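Local coordinates for protein serine acetyltransferase (Bacteroides vulgatus ATCC 8482, PDB 3F1X) that probably acts as an acyltransferase that transfers an acetyl group to serine in amino-acid biosynthesis, at residues 90-94 / 174-178. Residue numbers count along the deposited sequence, not the author numbering.
Sequences GLCFG and VPLIP
In the helical domain that precedes the left-handed beta-helix of this serine acetyltransferase, a gamma turn packs on the last turn of helix 68-93. Residues 90-93 are helical. No hydrogen bond crosses between the segments; the closest CA atoms are those of Gly90 and Pro175, 5.3 Å apart.

Start at Val174, extended (phi/psi -86/115) and side-on to the helix. Pro175 (-80/158) faces helix 68-93 with its ring at Gly90 and Gly94, with CG 3.3 Å from both Gly90 O and Gly94 O, and CD 3.9 Å from Leu91 CD2. Its own O lies 3.5 Å from Gly90 CA in a CA-H...O contact; a side chain on Gly90 would put its CB into that oxygen.

Leu176, at 65/-55, makes the gamma turn, closed by Ile177 N to Pro175 O at 2.6 Å. It is also the N-cap residue of helix 177-189, which leads into the beta-helix. With chi1 t and chi2 p, Leu176 lays CD2 over one face of the Phe93 ring (Phe93 chi1 t, chi2 82°), a CH-pi contact 3.7 Å from the centroid. His30 meets that ring edge-to-face, and Gly148 and Glu149 of a second subunit pack against Phe93 and Leu176 respectively.

Ile177 and Pro178 start the new helix. Pro178 turns to Leu169 and Leu170 of helix 155-171, whereas Ile177, with chi1 m, brings CG1 to 4.2 Å from Gly90 CA.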
loop_
_atom_site.group_PDB
_atom_site.type_symbol
_atom_site.label_atom_id
_atom_site.label_comp_id
_atom_site.label_asym_id
_atom_site.label_seq_id
_atom_site.Cartn_x
_atom_site.Cartn_y
_atom_site.Cartn_z
ATOM N N GLY A 90 24.334 -10.765 2.182
ATOM C CA GLY A 90 24.895 -12.009 1.680
ATOM C C GLY A 90 26.235 -12.319 2.316
ATOM O O GLY A 90 26.463 -13.433 2.785
ATOM N N LEU A 91 27.126 -11.332 2.336
ATOM C CA LEU A 91 28.438 -11.516 2.929
ATOM C C LEU A 91 28.299 -11.912 4.399
ATOM O O LEU A 91 29.025 -12.780 4.878
ATOM C CB LEU A 91 29.255 -10.229 2.815
ATOM C CG LEU A 91 29.697 -9.821 1.406
ATOM C CD1 LEU A 91 30.165 -8.377 1.412
ATOM C CD2 LEU A 91 30.801 -10.751 0.933
ATOM N N CYS A 92 27.362 -11.281 5.105
ATOM C CA CYS A 92 27.145 -11.568 6.525
ATOM C C CYS A 92 26.564 -12.953 6.781
ATOM O O CYS A 92 26.878 -13.586 7.789
ATOM C CB CYS A 92 26.216 -10.520 7.154
ATOM S SG CYS A 92 26.957 -8.889 7.406
ATOM N N PHE A 93 25.708 -13.414 5.876
ATOM C CA PHE A 93 25.074 -14.718 6.022
ATOM C C PHE A 93 26.114 -15.837 6.054
ATOM O O PHE A 93 26.377 -16.421 7.102
ATOM C CB PHE A 93 24.103 -14.957 4.870
ATOM C CG PHE A 93 22.955 -15.855 5.226
ATOM C CD1 PHE A 93 21.841 -15.344 5.888
ATOM C CD2 PHE A 93 22.990 -17.211 4.909
ATOM C CE1 PHE A 93 20.768 -16.173 6.233
ATOM C CE2 PHE A 93 21.925 -18.057 5.246
ATOM C CZ PHE A 93 20.814 -17.533 5.910
ATOM N N GLY A 94 26.692 -16.141 4.898
ATOM C CA GLY A 94 27.700 -17.184 4.832
ATOM C C GLY A 94 28.894 -16.750 4.008
ATOM O O GLY A 94 28.830 -15.751 3.294
ATOM N N VAL A 174 29.706 -12.662 -4.605
ATOM C CA VAL A 174 28.629 -12.363 -3.670
ATOM C C VAL A 174 27.923 -13.666 -3.305
ATOM O O VAL A 174 27.299 -14.305 -4.149
ATOM C CB VAL A 174 27.587 -11.402 -4.279
ATOM C CG1 VAL A 174 26.486 -11.120 -3.261
ATOM C CG2 VAL A 174 28.259 -10.100 -4.701
ATOM N N PRO A 175 28.008 -14.080 -2.034
ATOM C CA PRO A 175 27.348 -15.328 -1.648
ATOM C C PRO A 175 25.845 -15.207 -1.391
ATOM O O PRO A 175 25.331 -14.116 -1.130
ATOM C CB PRO A 175 28.114 -15.737 -0.399
ATOM C CG PRO A 175 28.386 -14.429 0.256
ATOM C CD PRO A 175 28.756 -13.503 -0.900
ATOM N N LEU A 176 25.151 -16.340 -1.491
ATOM C CA LEU A 176 23.711 -16.421 -1.234
ATOM C C LEU A 176 22.792 -15.645 -2.184
ATOM O O LEU A 176 21.872 -16.211 -2.769
ATOM C CB LEU A 176 23.437 -15.976 0.205
ATOM C CG LEU A 176 22.048 -16.265 0.770
ATOM C CD1 LEU A 176 21.904 -17.766 1.031
ATOM C CD2 LEU A 176 21.849 -15.488 2.076
ATOM N N ILE A 177 23.030 -14.350 -2.322
ATOM C CA ILE A 177 22.204 -13.532 -3.189
ATOM C C ILE A 177 21.955 -14.092 -4.597
ATOM O O ILE A 177 20.836 -13.999 -5.100
ATOM C CB ILE A 177 22.779 -12.107 -3.302
ATOM C CG1 ILE A 177 22.822 -11.462 -1.912
ATOM C CG2 ILE A 177 21.928 -11.259 -4.214
ATOM C CD1 ILE A 177 21.482 -11.480 -1.183
ATOM N N PRO A 178 22.974 -14.678 -5.251
ATOM C CA PRO A 178 22.737 -15.216 -6.604
ATOM C C PRO A 178 21.653 -16.299 -6.668
ATOM O O PRO A 178 20.793 -16.272 -7.545
ATOM C CB PRO A 178 24.109 -15.759 -7.010
ATOM C CG PRO A 178 25.067 -14.857 -6.252
ATOM C CD PRO A 178 24.399 -14.776 -4.888
#